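Local atomic coordinates of TCP pilus virulence regulatory protein (PDB entry 5SUW), a protein that probably activates virulence genes of Vibrio cholerae as an AraC-family transcription regulator, with a cupin-like domain that holds a small carboxylic-acid ligand in this crystal. Residues A[60-65]-A[108-113]; A[114-119]-A[156-161]. All coordinates share one frame; numbering follows the deposited sequence.

In the fold
Both contacts lie in the cupin-like part, joined by neighbouring strands 57-61 and 114-118 of one antiparallel sheet, and both are partly buried. Interaction 1 lies deeper, its centre about 10 Å from the centre of the chain, with four of its seven touching residues buried and none exposed; there the loop before strand 114-118 meets the end of strand 57-61 through a backbone bond and charge. Interaction 2, its centre about 16 Å from that point, has two buried and two exposed; it sets the end of helix 141-159 against edge strand 114-118 with aromatic packing and side-chain-to-backbone bonds, beside bound buffer. Backbone bonds Leu60 N to Leu115 O and Ser109 N to Asn160 O tie them together.

Interaction 1 of 2, residues A[60-65]-A[108-113]; sequences LLKKNS and YSENKD
Lys62 and Asp113 meet backbone to backbone where strand 57-61 ends and the loop into strand 114-118 arrives. Lys62 N donates to Asp113 O at 2.9 Å, with an N-H...O angle of 159°. With Leu60 N to Leu115 O, this bond continues the antiparallel pairing of strands 57-61 and 114-118 in the cupin-like sheet just past the strand ends. Asp113 O also receives a CA-H...O contact from Leu61 CA at 3.5 Å. A type II beta turn follows from Lys62 to Ser65, and Lys62 O takes two donors from Ser65: its N and, at 2.7 Å, its OG, in the carbonyl plane on a lone pair.

The turn also packs Ser65 against Asp113: Ser65 CB lies 3.5 Å from Asp113 CB.

Charge enters through Lys62. Its CG is anti to the backbone N (chi1 175°), and bends further along lead the chain past the Asp113 side chain to Glu110, which reaches in from the opposite direction. CE passes 3.1 Å from Asp113 OD1, while NZ stays 4.6 Å from that oxygen, too far for a salt bridge. NZ instead pairs with Glu110 OE1 in a salt bridge; Glu110 is poorly ordered and the modelled length implausibly short, so the geometry is doubtful. Ile162 O offers NZ a second, weak partner.

The buried lysine has two acidic side chains nearby, Glu110 paired with it and Asp113 farther off. Their negative charge would be expected to favour its protonated form; the backbone bond, more clearly defined than the glutamate, is the firmer evidence for where loop meets strand.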
loop_
_atom_site.group_PDB
_atom_site.type_symbol
_atom_site.label_atom_id
_atom_site.label_comp_id
_atom_site.label_asym_id
_atom_site.label_seq_id
_atom_site.Cartn_x
_atom_site.Cartn_y
_atom_site.Cartn_z
ATOM N N LEU A 60 0.079 4.493 7.629
ATOM C CA LEU A 60 -0.756 4.581 6.442
ATOM C C LEU A 60 0.132 4.767 5.221
ATOM O O LEU A 60 1.037 5.611 5.225
ATOM C CB LEU A 60 -1.751 5.741 6.572
ATOM C CG LEU A 60 -2.721 5.642 7.768
ATOM C CD1 LEU A 60 -2.192 6.176 9.110
ATOM C CD2 LEU A 60 -4.077 6.247 7.413
ATOM N N LEU A 61 -0.103 3.965 4.193
ATOM C CA LEU A 61 0.635 4.066 2.936
ATOM C C LEU A 61 -0.332 4.535 1.861
ATOM O O LEU A 61 -1.389 3.924 1.658
ATOM C CB LEU A 61 1.272 2.733 2.549
ATOM C CG LEU A 61 2.140 2.180 3.682
ATOM C CD1 LEU A 61 2.609 0.728 3.444
ATOM C CD2 LEU A 61 3.320 3.127 3.925
ATOM N N LYS A 62 0.025 5.620 1.187
ATOM C CA LYS A 62 -0.869 6.221 0.215
ATOM C C LYS A 62 -0.875 5.429 -1.090
ATOM O O LYS A 62 0.166 4.955 -1.558
ATOM C CB LYS A 62 -0.453 7.664 -0.036
ATOM C CG LYS A 62 -1.253 8.319 -1.103
ATOM C CD LYS A 62 -0.337 9.132 -1.958
ATOM C CE LYS A 62 -0.021 10.384 -1.235
ATOM N NZ LYS A 62 -1.289 11.143 -1.136
ATOM N N LYS A 63 -2.063 5.281 -1.667
ATOM C CA LYS A 63 -2.184 4.634 -2.965
ATOM C C LYS A 63 -1.330 5.352 -4.008
ATOM O O LYS A 63 -1.289 6.587 -4.061
ATOM C CB LYS A 63 -3.646 4.606 -3.405
ATOM C CG LYS A 63 -3.894 3.800 -4.682
ATOM C CD LYS A 63 -5.358 3.886 -5.113
ATOM C CE LYS A 63 -5.605 3.037 -6.353
ATOM N NZ LYS A 63 -6.947 3.288 -6.918
ATOM N N ASN A 64 -0.616 4.559 -4.815
ATOM C CA ASN A 64 0.215 4.966 -5.935
ATOM C C ASN A 64 1.530 5.574 -5.485
ATOM O O ASN A 64 2.207 6.204 -6.296
ATOM C CB ASN A 64 -0.509 5.946 -6.863
ATOM C CG ASN A 64 -1.731 5.320 -7.499
ATOM O OD1 ASN A 64 -1.680 4.167 -7.929
ATOM N ND2 ASN A 64 -2.843 6.058 -7.539
ATOM N N SER A 65 1.914 5.406 -4.222
ATOM C CA SER A 65 3.247 5.795 -3.816
ATOM C C SER A 65 4.239 4.661 -4.099
ATOM O O SER A 65 3.870 3.514 -4.374
ATOM C CB SER A 65 3.270 6.185 -2.334
ATOM O OG SER A 65 2.880 5.102 -1.512
ATOM N N TYR A 108 -4.632 21.936 1.768
ATOM C CA TYR A 108 -3.668 20.885 2.079
ATOM C C TYR A 108 -2.649 20.711 0.951
ATOM O O TYR A 108 -2.895 21.071 -0.203
ATOM C CB TYR A 108 -4.375 19.547 2.301
ATOM C CG TYR A 108 -5.230 19.455 3.541
ATOM C CD1 TYR A 108 -5.246 20.477 4.481
ATOM C CD2 TYR A 108 -6.011 18.326 3.779
ATOM C CE1 TYR A 108 -6.027 20.380 5.616
ATOM C CE2 TYR A 108 -6.786 18.217 4.904
ATOM C CZ TYR A 108 -6.793 19.247 5.823
ATOM O OH TYR A 108 -7.573 19.141 6.950
ATOM N N SER A 109 -1.506 20.100 1.290
ATOM C CA SER A 109 -0.479 19.762 0.313
ATOM C C SER A 109 -0.549 18.281 -0.084
ATOM O O SER A 109 -1.425 17.525 0.349
ATOM C CB SER A 109 0.907 20.091 0.859
ATOM O OG SER A 109 1.314 19.099 1.780
ATOM N N GLU A 110 0.406 17.853 -0.908
ATOM C CA GLU A 110 0.401 16.491 -1.436
ATOM C C GLU A 110 1.796 15.872 -1.401
ATOM O O GLU A 110 2.237 15.214 -2.342
ATOM C CB GLU A 110 -0.183 16.447 -2.849
ATOM C CG GLU A 110 -0.728 15.068 -3.181
ATOM C CD GLU A 110 -1.189 14.343 -1.933
ATOM O OE1 GLU A 110 -0.580 13.336 -1.547
ATOM O OE2 GLU A 110 -2.155 14.805 -1.333
ATOM N N ASN A 111 2.508 16.034 -0.297
ATOM C CA ASN A 111 3.872 15.535 -0.310
ATOM C C ASN A 111 4.071 14.238 0.456
ATOM O O ASN A 111 5.073 13.553 0.221
ATOM C CB ASN A 111 4.824 16.599 0.225
ATOM C CG ASN A 111 5.662 17.196 -0.869
ATOM O OD1 ASN A 111 5.250 17.240 -2.032
ATOM N ND2 ASN A 111 6.859 17.634 -0.516
ATOM N N LYS A 112 3.145 13.863 1.328
ATOM C CA LYS A 112 3.370 12.785 2.278
ATOM C C LYS A 112 2.700 11.499 1.807
ATOM O O LYS A 112 1.489 11.473 1.562
ATOM C CB LYS A 112 2.866 13.194 3.659
ATOM C CG LYS A 112 3.786 14.189 4.370
ATOM C CD LYS A 112 5.099 13.535 4.811
ATOM C CE LYS A 112 5.648 14.170 6.094
ATOM N NZ LYS A 112 6.742 13.356 6.708
ATOM N N ASP A 113 3.502 10.435 1.693
ATOM C CA ASP A 113 3.053 9.118 1.256
ATOM C C ASP A 113 2.968 8.096 2.384
ATOM O O ASP A 113 2.316 7.062 2.211
ATOM C CB ASP A 113 4.000 8.563 0.178
ATOM C CG ASP A 113 4.108 9.458 -1.043
ATOM O OD1 ASP A 113 3.063 9.861 -1.603
ATOM O OD2 ASP A 113 5.254 9.760 -1.441
#

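Interaction 2 of 2, residues A[114-119]-A[156-161]; sequences LLLWNC and EKKYNS. With MES (2-(N-morpholino)-ethanesulfonic acid), chain C.
Tyr159 CG stands anti to its own carbonyl carbon (chi1 -73°), laying the ring across Leu115 and bringing OH to the backbone of Leu116, whereas Lys158, extended all along its chain, carries NZ to the carbonyl of that same residue. Leu116 N donates to Tyr159 OH at 3.1 Å, with a bent N-H...O angle of 144°. Leu115 CG lies over one face of the ring, toward its rim, and its CD2 comes within 3.7 Å of Tyr159 CD2; Leu116 O lies at the ring's edge, in plane. Lys158 NZ donates to Leu116 O at 2.9 Å from well above the carbonyl plane. These bonds lay the last turn of helix 141-159, which finishes in a Schellman motif with Asn160 at positive phi, against the outermost strand of the cupin-like sheet. Lys158 CD passes Trp117 CE3 obliquely at 4.0 Å. A buffer molecule, MES, probably from the crystallisation liquor, rests on one face of that indole through its C8. Its sulfonate O3S takes bonds from Asn118 N, nearly straight at 174°, and from Lys158 NZ, while Asn118 ND2 grips O1S at 2.9 Å.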
loop_
_atom_site.group_PDB
_atom_site.type_symbol
_atom_site.label_atom_id
_atom_site.label_comp_id
_atom_site.label_asym_id
_atom_site.label_seq_id
_atom_site.Cartn_x
_atom_site.Cartn_y
_atom_site.Cartn_z
ATOM N N LEU A 114 3.636 8.344 3.511
ATOM C CA LEU A 114 3.673 7.443 4.660
ATOM C C LEU A 114 3.318 8.268 5.887
ATOM O O LEU A 114 4.116 9.101 6.326
ATOM C CB LEU A 114 5.051 6.795 4.813
ATOM C CG LEU A 114 5.207 5.661 5.823
ATOM C CD1 LEU A 114 6.336 4.719 5.425
ATOM C CD2 LEU A 114 5.478 6.225 7.200
ATOM N N LEU A 115 2.130 8.047 6.437
ATOM C CA LEU A 115 1.616 8.849 7.537
ATOM C C LEU A 115 1.520 7.982 8.786
ATOM O O LEU A 115 1.382 6.757 8.695
ATOM C CB LEU A 115 0.249 9.460 7.185
ATOM C CG LEU A 115 0.274 10.470 6.024
ATOM C CD1 LEU A 115 0.395 9.789 4.660
ATOM C CD2 LEU A 115 -0.932 11.386 6.034
ATOM N N LEU A 116 1.628 8.623 9.954
ATOM C CA LEU A 116 1.620 7.934 11.235
ATOM C C LEU A 116 0.482 8.484 12.080
ATOM O O LEU A 116 0.296 9.702 12.157
ATOM C CB LEU A 116 2.968 8.098 11.949
ATOM C CG LEU A 116 3.266 7.343 13.262
ATOM C CD1 LEU A 116 4.747 7.405 13.570
ATOM C CD2 LEU A 116 2.503 7.871 14.474
ATOM N N TRP A 117 -0.276 7.593 12.722
ATOM C CA TRP A 117 -1.329 8.011 13.641
ATOM C C TRP A 117 -1.208 7.229 14.941
ATOM O O TRP A 117 -1.220 5.995 14.923
ATOM C CB TRP A 117 -2.725 7.821 13.037
ATOM C CG TRP A 117 -3.792 8.330 13.971
ATOM C CD1 TRP A 117 -4.517 7.596 14.864
ATOM C CD2 TRP A 117 -4.215 9.697 14.139
ATOM N NE1 TRP A 117 -5.383 8.412 15.564
ATOM C CE2 TRP A 117 -5.214 9.707 15.142
ATOM C CE3 TRP A 117 -3.856 10.909 13.531
ATOM C CZ2 TRP A 117 -5.856 10.876 15.549
ATOM C CZ3 TRP A 117 -4.496 12.073 13.939
ATOM C CH2 TRP A 117 -5.486 12.047 14.936
ATOM N N ASN A 118 -1.087 7.945 16.063
ATOM C CA ASN A 118 -1.178 7.340 17.391
ATOM C C ASN A 118 -2.640 7.377 17.811
ATOM O O ASN A 118 -3.188 8.454 18.067
ATOM C CB ASN A 118 -0.303 8.076 18.406
ATOM C CG ASN A 118 1.140 8.175 17.961
ATOM O OD1 ASN A 118 1.832 7.162 17.845
ATOM N ND2 ASN A 118 1.609 9.400 17.723
ATOM N N CYS A 119 -3.285 6.221 17.856
ATOM C CA CYS A 119 -4.719 6.199 18.126
ATOM C C CYS A 119 -5.004 5.604 19.499
ATOM O O CYS A 119 -4.109 5.132 20.204
ATOM C CB CYS A 119 -5.469 5.428 17.043
ATOM S SG CYS A 119 -4.778 3.831 16.727
ATOM N N GLU A 156 -5.336 13.343 7.669
ATOM C CA GLU A 156 -5.059 14.424 6.723
ATOM C C GLU A 156 -4.935 15.764 7.436
ATOM O O GLU A 156 -4.090 16.595 7.074
ATOM C CB GLU A 156 -6.148 14.506 5.655
ATOM C CG GLU A 156 -6.031 13.458 4.542
ATOM C CD GLU A 156 -7.050 13.666 3.413
ATOM O OE1 GLU A 156 -8.018 14.440 3.594
ATOM O OE2 GLU A 156 -6.879 13.057 2.335
ATOM N N LYS A 157 -5.787 16.000 8.437
ATOM C CA LYS A 157 -5.685 17.213 9.236
ATOM C C LYS A 157 -4.320 17.300 9.911
ATOM O O LYS A 157 -3.673 18.356 9.902
ATOM C CB LYS A 157 -6.812 17.242 10.278
ATOM C CG LYS A 157 -7.149 18.615 10.848
ATOM C CD LYS A 157 -7.948 18.519 12.158
ATOM C CE LYS A 157 -9.274 17.792 11.972
ATOM N NZ LYS A 157 -10.123 17.868 13.195
ATOM N N LYS A 158 -3.858 16.182 10.484
ATOM C CA LYS A 158 -2.609 16.188 11.244
ATOM C C LYS A 158 -1.425 16.606 10.376
ATOM O O LYS A 158 -0.603 17.433 10.784
ATOM C CB LYS A 158 -2.357 14.809 11.856
ATOM C CG LYS A 158 -0.948 14.661 12.434
ATOM C CD LYS A 158 -0.677 13.267 12.964
ATOM C CE LYS A 158 0.787 13.125 13.351
ATOM N NZ LYS A 158 1.112 11.826 13.987
ATOM N N TYR A 159 -1.321 16.042 9.179
ATOM C CA TYR A 159 -0.220 16.315 8.264
ATOM C C TYR A 159 -0.524 17.450 7.302
ATOM O O TYR A 159 0.330 17.792 6.480
ATOM C CB TYR A 159 0.142 15.037 7.483
ATOM C CG TYR A 159 0.857 14.036 8.353
ATOM C CD1 TYR A 159 2.245 14.040 8.458
ATOM C CD2 TYR A 159 0.139 13.115 9.121
ATOM C CE1 TYR A 159 2.900 13.136 9.289
ATOM C CE2 TYR A 159 0.782 12.218 9.949
ATOM C CZ TYR A 159 2.157 12.227 10.030
ATOM O OH TYR A 159 2.787 11.318 10.852
ATOM N N ASN A 160 -1.715 18.037 7.387
ATOM C CA ASN A 160 -2.116 19.122 6.498
ATOM C C ASN A 160 -1.882 18.727 5.040
ATOM O O ASN A 160 -1.470 19.533 4.198
ATOM C CB ASN A 160 -1.383 20.411 6.864
ATOM C CG ASN A 160 -1.948 21.608 6.166
ATOM O OD1 ASN A 160 -1.336 22.152 5.247
ATOM N ND2 ASN A 160 -3.136 22.024 6.583
ATOM N N SER A 161 -2.138 17.455 4.734
ATOM C CA SER A 161 -1.893 16.956 3.390
ATOM C C SER A 161 -2.972 15.967 2.967
ATOM O O SER A 161 -3.499 15.207 3.780
ATOM C CB SER A 161 -0.491 16.307 3.268
ATOM O OG SER A 161 -0.401 15.075 3.951
HETATM O O1 MES C . -6.344 12.919 19.650
HETATM C C2 MES C . -5.759 12.838 20.958
HETATM C C3 MES C . -4.260 12.487 20.892
HETATM N N4 MES C . -3.891 11.686 19.754
HETATM C C5 MES C . -4.957 10.913 19.151
HETATM C C6 MES C . -6.303 11.656 18.980
HETATM C C7 MES C . -3.246 12.563 18.699
HETATM C C8 MES C . -2.955 11.727 17.439
HETATM S S MES C . -1.175 11.808 17.031
HETATM O O1S MES C . -0.319 11.475 18.224
HETATM O O2S MES C . -0.782 13.245 16.726
HETATM O O3S MES C . -0.829 10.882 15.884
#